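Local structure of centrosomal protein of 104 kDa (Homo sapiens, 5LPI) at residues 31-36 and 46-51; 38-43 and 52-57. The protein is required for ciliogenesis and for structural integrity at the ciliary tip, and this chain is its array of zinc fingers. All coordinates share one frame; numbering follows the deposited sequence.

Contact 1. Residues 31-36 and 46-51; sequences HYWKHC and KQVVEI. With ZN (zinc ion), chain G.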
ATOM      1  N   HIS A  31       1.785 -12.856 -10.107  1.00 31.11           N
ATOM      2  CA  HIS A  31       0.934 -11.674 -10.069  1.00 31.93           C
ATOM      3  C   HIS A  31       1.354 -10.702  -8.967  1.00 24.64           C
ATOM      4  O   HIS A  31       1.547  -9.509  -9.223  1.00 29.43           O
ATOM      5  CB  HIS A  31      -0.532 -12.111  -9.884  1.00 33.25           C
ATOM      6  CG  HIS A  31      -1.495 -10.968  -9.823  1.00 27.34           C
ATOM      7  ND1 HIS A  31      -1.762 -10.165 -10.910  1.00 27.87           N
ATOM      8  CD2 HIS A  31      -2.255 -10.494  -8.807  1.00 23.56           C
ATOM      9  CE1 HIS A  31      -2.648  -9.247 -10.570  1.00 28.57           C
ATOM     10  NE2 HIS A  31      -2.958  -9.423  -9.301  1.00 26.42           N
ATOM     11  N   TYR A  32       1.492 -11.191  -7.729  1.00 24.63           N
ATOM     12  CA  TYR A  32       1.859 -10.301  -6.629  1.00 28.93           C
ATOM     13  C   TYR A  32       3.255  -9.731  -6.831  1.00 29.80           C
ATOM     14  O   TYR A  32       3.518  -8.568  -6.506  1.00 24.69           O
ATOM     15  CB  TYR A  32       1.821 -11.026  -5.286  1.00 22.89           C
ATOM     16  CG  TYR A  32       0.573 -11.837  -4.953  1.00 27.91           C
ATOM     17  CD1 TYR A  32      -0.703 -11.386  -5.276  1.00 28.80           C
ATOM     18  CD2 TYR A  32       0.689 -13.054  -4.283  1.00 29.37           C
ATOM     19  CE1 TYR A  32      -1.840 -12.153  -4.950  1.00 30.12           C
ATOM     20  CE2 TYR A  32      -0.433 -13.818  -3.952  1.00 37.21           C
ATOM     21  CZ  TYR A  32      -1.695 -13.358  -4.291  1.00 38.36           C
ATOM     22  OH  TYR A  32      -2.801 -14.122  -3.966  1.00 37.73           O
ATOM     23  N   TRP A  33       4.178 -10.558  -7.325  1.00 28.91           N
ATOM     24  CA  TRP A  33       5.577 -10.157  -7.403  1.00 22.19           C
ATOM     25  C   TRP A  33       5.784  -9.053  -8.434  1.00 19.89           C
ATOM     26  O   TRP A  33       6.636  -8.176  -8.232  1.00 22.53           O
ATOM     27  CB  TRP A  33       6.439 -11.383  -7.735  1.00 25.46           C
ATOM     28  CG  TRP A  33       7.910 -11.120  -7.841  1.00 24.22           C
ATOM     29  CD1 TRP A  33       8.697 -11.318  -8.941  1.00 28.34           C
ATOM     30  CD2 TRP A  33       8.785 -10.641  -6.804  1.00 24.02           C
ATOM     31  NE1 TRP A  33       9.997 -10.988  -8.651  1.00 25.83           N
ATOM     32  CE2 TRP A  33      10.083 -10.575  -7.351  1.00 27.55           C
ATOM     33  CE3 TRP A  33       8.601 -10.282  -5.465  1.00 27.80           C
ATOM     34  CZ2 TRP A  33      11.183 -10.138  -6.616  1.00 28.08           C
ATOM     35  CZ3 TRP A  33       9.694  -9.858  -4.732  1.00 28.33           C
ATOM     36  CH2 TRP A  33      10.972  -9.792  -5.310  1.00 29.25           C
ATOM     37  N   LYS A  34       5.010  -9.055  -9.512  1.00 25.08           N
ATOM     38  CA  LYS A  34       5.262  -8.157 -10.638  1.00 28.34           C
ATOM     39  C   LYS A  34       4.108  -7.247 -11.040  1.00 28.12           C
ATOM     40  O   LYS A  34       4.370  -6.131 -11.495  1.00 31.29           O
ATOM     41  CB  LYS A  34       5.667  -8.963 -11.880  1.00 26.84           C
ATOM     42  CG  LYS A  34       7.061  -9.594 -11.744  1.00 29.10           C
ATOM     43  CD  LYS A  34       7.484 -10.272 -13.025  1.00 30.38           C
ATOM     44  CE  LYS A  34       8.940 -10.779 -12.865  1.00 31.92           C
ATOM     45  NZ  LYS A  34       9.530 -11.273 -14.133  1.00 30.72           N
ATOM     46  N   HIS A  35       2.860  -7.672 -10.898  1.00 28.72           N
ATOM     47  CA  HIS A  35       1.791  -7.038 -11.669  1.00 30.74           C
ATOM     48  C   HIS A  35       0.695  -6.374 -10.852  1.00 27.22           C
ATOM     49  O   HIS A  35       0.171  -5.355 -11.290  1.00 33.02           O
ATOM     50  CB  HIS A  35       1.151  -8.069 -12.600  1.00 32.74           C
ATOM     51  CG  HIS A  35       2.125  -8.684 -13.545  1.00 33.49           C
ATOM     52  ND1 HIS A  35       2.799  -7.947 -14.493  1.00 38.90           N
ATOM     53  CD2 HIS A  35       2.561  -9.959 -13.677  1.00 38.84           C
ATOM     54  CE1 HIS A  35       3.604  -8.743 -15.177  1.00 37.07           C
ATOM     55  NE2 HIS A  35       3.478  -9.969 -14.704  1.00 38.01           N
ATOM     56  N   CYS A  36       0.305  -6.926  -9.701  1.00 29.52           N
ATOM     57  CA  CYS A  36      -0.863  -6.409  -8.985  1.00 27.74           C
ATOM     58  C   CYS A  36      -0.705  -4.929  -8.644  1.00 26.96           C
ATOM     59  O   CYS A  36       0.251  -4.537  -7.972  1.00 24.15           O
ATOM     60  CB  CYS A  36      -1.103  -7.208  -7.706  1.00 27.56           C
ATOM     61  SG  CYS A  36      -2.621  -6.712  -6.806  1.00 27.99           S
ATOM     62  N   LYS A  46      12.747  -6.230   0.210  1.00 22.16           N
ATOM     63  CA  LYS A  46      12.417  -6.945  -1.028  1.00 25.97           C
ATOM     64  C   LYS A  46      11.187  -7.842  -0.909  1.00 28.55           C
ATOM     65  O   LYS A  46      10.952  -8.678  -1.798  1.00 29.29           O
ATOM     66  CB  LYS A  46      13.603  -7.763  -1.571  1.00 23.11           C
ATOM     67  CG  LYS A  46      14.944  -7.019  -1.534  1.00 27.16           C
ATOM     68  CD  LYS A  46      14.936  -5.692  -2.277  1.00 34.78           C
ATOM     69  CE  LYS A  46      16.316  -5.020  -2.197  1.00 35.94           C
ATOM     70  NZ  LYS A  46      16.355  -3.752  -2.981  1.00 40.98           N
ATOM     71  N   GLN A  47      10.384  -7.690   0.140  1.00 24.35           N
ATOM     72  CA  GLN A  47       9.123  -8.407   0.253  1.00 25.01           C
ATOM     73  C   GLN A  47       8.020  -7.641  -0.472  1.00 28.31           C
ATOM     74  O   GLN A  47       8.080  -6.417  -0.586  1.00 28.02           O
ATOM     75  CB  GLN A  47       8.720  -8.574   1.715  1.00 27.26           C
ATOM     76  CG  GLN A  47       9.705  -9.378   2.528  1.00 37.61           C
ATOM     77  CD  GLN A  47       9.502 -10.857   2.348  1.00 50.93           C
ATOM     78  OE1 GLN A  47      10.309 -11.523   1.711  1.00 51.67           O
ATOM     79  NE2 GLN A  47       8.411 -11.383   2.902  1.00 61.31           N
ATOM     80  N   VAL A  48       7.002  -8.372  -0.939  1.00 24.88           N
ATOM     81  CA  VAL A  48       5.792  -7.748  -1.481  1.00 24.00           C
ATOM     82  C   VAL A  48       4.893  -7.337  -0.323  1.00 27.55           C
ATOM     83  O   VAL A  48       4.640  -8.130   0.592  1.00 28.48           O
ATOM     84  CB  VAL A  48       5.051  -8.702  -2.434  1.00 25.46           C
ATOM     85  CG1 VAL A  48       3.808  -7.996  -3.034  1.00 26.97           C
ATOM     86  CG2 VAL A  48       5.967  -9.148  -3.556  1.00 25.30           C
ATOM     87  N   VAL A  49       4.378  -6.105  -0.369  1.00 27.75           N
ATOM     88  CA  VAL A  49       3.478  -5.613   0.668  1.00 25.47           C
ATOM     89  C   VAL A  49       2.308  -4.876   0.019  1.00 25.84           C
ATOM     90  O   VAL A  49       2.417  -4.340  -1.090  1.00 26.17           O
ATOM     91  CB  VAL A  49       4.193  -4.683   1.685  1.00 35.57           C
ATOM     92  CG1 VAL A  49       5.419  -5.359   2.286  1.00 34.96           C
ATOM     93  CG2 VAL A  49       4.573  -3.388   1.038  1.00 44.11           C
ATOM     94  N   GLU A  50       1.177  -4.867   0.718  1.00 25.58           N
ATOM     95  CA  GLU A  50       0.051  -4.049   0.295  1.00 24.89           C
ATOM     96  C   GLU A  50       0.431  -2.579   0.406  1.00 27.58           C
ATOM     97  O   GLU A  50       0.981  -2.149   1.425  1.00 28.49           O
ATOM     98  CB  GLU A  50      -1.171  -4.341   1.161  1.00 32.95           C
ATOM     99  CG  GLU A  50      -1.782  -5.712   0.935  1.00 34.96           C
ATOM    100  CD  GLU A  50      -2.983  -5.969   1.839  1.00 42.65           C
ATOM    101  OE1 GLU A  50      -2.918  -6.890   2.678  1.00 44.25           O
ATOM    102  OE2 GLU A  50      -3.989  -5.254   1.707  1.00 40.63           O
ATOM    103  N   ILE A  51       0.145  -1.806  -0.640  1.00 25.89           N
ATOM    104  CA  ILE A  51       0.407  -0.371  -0.574  1.00 24.87           C
ATOM    105  C   ILE A  51      -0.369   0.256   0.577  1.00 28.93           C
ATOM    106  O   ILE A  51       0.153   1.109   1.304  1.00 31.51           O
ATOM    107  CB  ILE A  51       0.080   0.296  -1.922  1.00 27.81           C
ATOM    108  CG1 ILE A  51       1.043  -0.222  -3.000  1.00 24.01           C
ATOM    109  CG2 ILE A  51       0.176   1.830  -1.816  1.00 29.41           C
ATOM    110  CD1 ILE A  51       0.628   0.136  -4.404  1.00 27.82           C
TER
HETATM  111 ZN    ZN G 903      -4.011  -8.295  -7.832  1.00 33.28          ZN
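Helix 27-35 of the first zinc finger meets strand 48-50 of the second here, mainly through Trp-33 and Val-48. The two side chains cross at a slant. CG2 of Val-48 comes to the edge of the indole, 3.4 Å from CE3 of Trp-33. Farther round the same six-membered ring, CZ3 of Trp-33 reaches the backbone O of Lys-46 at 3.4 Å. This oxygen lies in the ring plane, so it faces the ring's C-H edge. CG of Trp-33 is anti to the backbone N (chi1 -180°), and this swings the indole out toward 46-51. Arg-41 adds a cation-pi contact to the same ring. With an alanine in place of Trp-33, CG2 of Val-48 would probably lose the ring edge it packs against, and Arg-41 its aromatic surface.

The other branch of Val-48 turns to the helix backbone: CG1 sits 3.5 Å from O of Tyr-32. CB of Tyr-32 is near the same methyl, while the Tyr-32 ring leads away to meet Phe-15 edge-to-face.

Residues 31-35 form a wider, pi-type turn. O of His-31 accepts from N of His-35 at 2.8 Å and from N of Cys-36 at 2.9 Å, from opposite faces of its carbonyl plane. Zinc is held at this same end: NE2 of His-31 binds it at 2.1 Å and SG of Cys-36 at 2.3 Å. Cys-13 and Cys-16, a CxxC pair, complete a zinc finger site of three cysteines and one histidine, the first in an array of four.

Contact 2. Residues 38-43 and 52-57; sequences MLTRCD and SSLTEH. With ZN (zinc ion), chain F.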
ATOM      1  N   MET A  38      -2.285  -3.150  -6.557  1.00 24.18           N
ATOM      2  CA  MET A  38      -2.503  -2.826  -5.154  1.00 23.16           C
ATOM      3  C   MET A  38      -1.298  -3.138  -4.279  1.00 29.73           C
ATOM      4  O   MET A  38      -1.287  -2.779  -3.089  1.00 28.11           O
ATOM      5  CB  MET A  38      -3.724  -3.577  -4.631  1.00 25.49           C
ATOM      6  CG  MET A  38      -5.003  -3.275  -5.405  1.00 31.28           C
ATOM      7  SD  MET A  38      -5.527  -1.550  -5.216  1.00 31.54           S
ATOM      8  CE  MET A  38      -5.724  -1.505  -3.434  1.00 27.20           C
ATOM      9  N   LEU A  39      -0.286  -3.783  -4.835  1.00 26.56           N
ATOM     10  CA  LEU A  39       0.873  -4.212  -4.079  1.00 27.87           C
ATOM     11  C   LEU A  39       2.120  -3.516  -4.603  1.00 28.55           C
ATOM     12  O   LEU A  39       2.147  -2.980  -5.718  1.00 26.27           O
ATOM     13  CB  LEU A  39       1.052  -5.739  -4.171  1.00 27.85           C
ATOM     14  CG  LEU A  39      -0.192  -6.585  -3.928  1.00 26.73           C
ATOM     15  CD1 LEU A  39       0.131  -8.071  -4.171  1.00 28.56           C
ATOM     16  CD2 LEU A  39      -0.757  -6.378  -2.517  1.00 28.52           C
ATOM     17  N   THR A  40       3.157  -3.539  -3.772  1.00 23.51           N
ATOM     18  CA  THR A  40       4.458  -3.013  -4.138  1.00 26.48           C
ATOM     19  C   THR A  40       5.520  -3.920  -3.534  1.00 28.66           C
ATOM     20  O   THR A  40       5.267  -4.640  -2.566  1.00 26.63           O
ATOM     21  CB  THR A  40       4.615  -1.556  -3.658  1.00 29.60           C
ATOM     22  OG1 THR A  40       5.813  -1.017  -4.196  1.00 30.46           O
ATOM     23  CG2 THR A  40       4.699  -1.479  -2.136  1.00 29.82           C
ATOM     24  N   ARG A  41       6.711  -3.910  -4.123  1.00 25.60           N
ATOM     25  CA  ARG A  41       7.862  -4.548  -3.495  1.00 24.87           C
ATOM     26  C   ARG A  41       8.530  -3.554  -2.563  1.00 27.72           C
ATOM     27  O   ARG A  41       8.956  -2.487  -3.007  1.00 28.86           O
ATOM     28  CB  ARG A  41       8.896  -5.003  -4.524  1.00 28.90           C
ATOM     29  CG  ARG A  41       8.659  -6.318  -5.160  1.00 39.05           C
ATOM     30  CD  ARG A  41       9.783  -6.586  -6.168  1.00 33.54           C
ATOM     31  NE  ARG A  41       9.235  -7.178  -7.372  1.00 33.60           N
ATOM     32  CZ  ARG A  41       9.876  -7.260  -8.526  1.00 29.98           C
ATOM     33  NH1 ARG A  41      11.112  -6.785  -8.640  1.00 31.22           N
ATOM     34  NH2 ARG A  41       9.271  -7.813  -9.554  1.00 26.89           N
ATOM     35  N   CYS A  42       8.696  -3.923  -1.299  1.00 22.09           N
ATOM     36  CA  CYS A  42       9.446  -3.049  -0.399  1.00 28.60           C
ATOM     37  C   CYS A  42      10.898  -2.955  -0.852  1.00 25.51           C
ATOM     38  O   CYS A  42      11.589  -3.976  -0.949  1.00 24.33           O
ATOM     39  CB  CYS A  42       9.378  -3.566   1.034  1.00 25.11           C
ATOM     40  SG  CYS A  42      10.301  -2.513   2.154  1.00 25.82           S
ATOM     41  N   ASP A  43      11.377  -1.739  -1.131  1.00 27.06           N
ATOM     42  CA  ASP A  43      12.757  -1.626  -1.601  1.00 30.02           C
ATOM     43  C   ASP A  43      13.761  -1.981  -0.503  1.00 31.75           C
ATOM     44  O   ASP A  43      14.900  -2.346  -0.809  1.00 27.68           O
ATOM     45  CB  ASP A  43      13.031  -0.212  -2.123  1.00 41.50           C
ATOM     46  CG  ASP A  43      14.320  -0.119  -2.949  1.00 57.10           C
ATOM     47  OD1 ASP A  43      14.794  -1.151  -3.481  1.00 54.86           O
ATOM     48  OD2 ASP A  43      14.860   1.004  -3.070  1.00 65.61           O
ATOM     49  N   SER A  52      -1.609  -0.189   0.797  1.00 29.34           N
ATOM     50  CA  SER A  52      -2.411   0.392   1.869  1.00 36.12           C
ATOM     51  C   SER A  52      -1.894   0.019   3.251  1.00 38.67           C
ATOM     52  O   SER A  52      -2.362   0.587   4.244  1.00 37.79           O
ATOM     53  CB  SER A  52      -3.881  -0.025   1.721  1.00 34.31           C
ATOM     54  OG  SER A  52      -4.047  -1.425   1.874  1.00 33.88           O
ATOM     55  N   SER A  53      -0.915  -0.884   3.325  1.00 31.73           N
ATOM     56  CA  SER A  53      -0.301  -1.322   4.573  1.00 34.75           C
ATOM     57  C   SER A  53       1.177  -0.966   4.641  1.00 32.72           C
ATOM     58  O   SER A  53       1.885  -1.451   5.541  1.00 33.34           O
ATOM     59  CB  SER A  53      -0.478  -2.836   4.739  1.00 40.43           C
ATOM     60  OG  SER A  53      -1.838  -3.172   4.957  1.00 52.21           O
ATOM     61  N   LEU A  54       1.667  -0.141   3.710  1.00 30.00           N
ATOM     62  CA  LEU A  54       3.113   0.018   3.557  1.00 28.11           C
ATOM     63  C   LEU A  54       3.724   0.750   4.743  1.00 31.32           C
ATOM     64  O   LEU A  54       4.777   0.349   5.250  1.00 29.35           O
ATOM     65  CB  LEU A  54       3.435   0.749   2.250  1.00 23.70           C
ATOM     66  CG  LEU A  54       4.896   1.103   2.001  1.00 24.72           C
ATOM     67  CD1 LEU A  54       5.801  -0.131   1.936  1.00 27.92           C
ATOM     68  CD2 LEU A  54       5.050   1.939   0.734  1.00 30.42           C
ATOM     69  N   THR A  55       3.092   1.831   5.201  1.00 31.62           N
ATOM     70  CA  THR A  55       3.638   2.531   6.358  1.00 31.18           C
ATOM     71  C   THR A  55       3.695   1.609   7.574  1.00 27.95           C
ATOM     72  O   THR A  55       4.729   1.518   8.252  1.00 31.62           O
ATOM     73  CB  THR A  55       2.812   3.785   6.649  1.00 34.40           C
ATOM     74  OG1 THR A  55       2.887   4.654   5.509  1.00 27.28           O
ATOM     75  CG2 THR A  55       3.357   4.514   7.879  1.00 34.13           C
ATOM     76  N   GLU A  56       2.602   0.892   7.842  1.00 30.22           N
ATOM     77  CA  GLU A  56       2.590  -0.044   8.961  1.00 35.04           C
ATOM     78  C   GLU A  56       3.648  -1.129   8.786  1.00 35.51           C
ATOM     79  O   GLU A  56       4.280  -1.550   9.764  1.00 36.66           O
ATOM     80  CB  GLU A  56       1.205  -0.667   9.113  1.00 37.18           C
ATOM     81  CG  GLU A  56       1.142  -1.724  10.210  1.00 48.63           C
ATOM     82  CD  GLU A  56      -0.261  -2.252  10.448  1.00 65.51           C
ATOM     83  OE1 GLU A  56      -1.188  -1.431  10.602  1.00 79.35           O
ATOM     84  OE2 GLU A  56      -0.436  -3.487  10.481  1.00 69.31           O
ATOM     85  N   HIS A  57       3.865  -1.582   7.543  1.00 35.87           N
ATOM     86  CA  HIS A  57       4.940  -2.538   7.265  1.00 32.58           C
ATOM     87  C   HIS A  57       6.294  -1.965   7.649  1.00 31.44           C
ATOM     88  O   HIS A  57       7.065  -2.586   8.392  1.00 29.16           O
ATOM     89  CB  HIS A  57       4.949  -2.922   5.776  1.00 25.85           C
ATOM     90  CG  HIS A  57       6.221  -3.605   5.343  1.00 30.82           C
ATOM     91  ND1 HIS A  57       6.442  -4.956   5.519  1.00 28.74           N
ATOM     92  CD2 HIS A  57       7.349  -3.113   4.775  1.00 28.93           C
ATOM     93  CE1 HIS A  57       7.643  -5.268   5.065  1.00 29.45           C
ATOM     94  NE2 HIS A  57       8.216  -4.168   4.606  1.00 26.32           N
TER
HETATM   95 ZN    ZN F 902      10.175  -3.969   3.967  1.00 28.75          ZN
HETATM   96  O   HOH W   1      -3.024  -1.735  -1.163  1.00 28.54           O
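The zinc ion is gripped from both segments, by NE2 of His-57 at 2.1 Å and by SG of Cys-42 at 2.3 Å. Cys-45 and Cys-62 supply the other two ligands. SG of Cys-42 comes to the edge of the imidazole, near its plane and 3.6 Å from NE2 of His-57. The sulfur lies 76° off the ring normal. This edge-on placement follows from the shared metal, at which NE2 points. In Cys-42 the SG is anti to the backbone N (chi1 180°), and in His-57 the CG takes the same position (chi1 165°). Both side chains thus reach inward to the zinc.

The arrangement is a beta-beta-alpha zinc finger, consistent with a C2H2-like family, here with three cysteines and one histidine. Its beta-hairpin, strands 39-41 and 48-50, leads into helix 54-60, which carries the histidine. Cys-42, just after strand 39-41, forms the CxxC pair with Cys-45. N of His-57 donates to O of Ser-53 at 2.8 Å, within the first turn of that helix.

Between the two segments themselves the apolar contact is slight. CG2 of Thr-40 and CD1 of Leu-54 approach to 4.4 Å. Val-49 of strand 48-50 lies against both Leu-54 and His-57. At the far end a water bridges the backbones. It donates to O of Met-38 at 2.8 Å and accepts from N of Ser-52 at 2.9 Å. The Met-38 side chain packs on Leu-122 and Met-123 of helix 115-123, while Ser-52 touches Trp-118 of that helix.

Both contacts use the same two-stranded antiparallel sheet. Contact 1 lies at the surface and sets helix 27-35 beside strand 48-50. Contact 2 is partly buried, nearer the centre of the chain, and joins strand 39-41 to helix 54-60. Their segments alternate along the sequence, and backbone bonds such as Val-49 N to Thr-40 O tie the strands together. Zinc plays a different part in each. In contact 1 both metal ligands come from 31-36, and the segments meet by packing of apolar side chains against one another and against backbone oxygens. In contact 2 each segment gives one ligand, so the metal itself spans the contact. Tyr-32 packs on Leu-39, and Val-49 on His-57, which connects the two contacts.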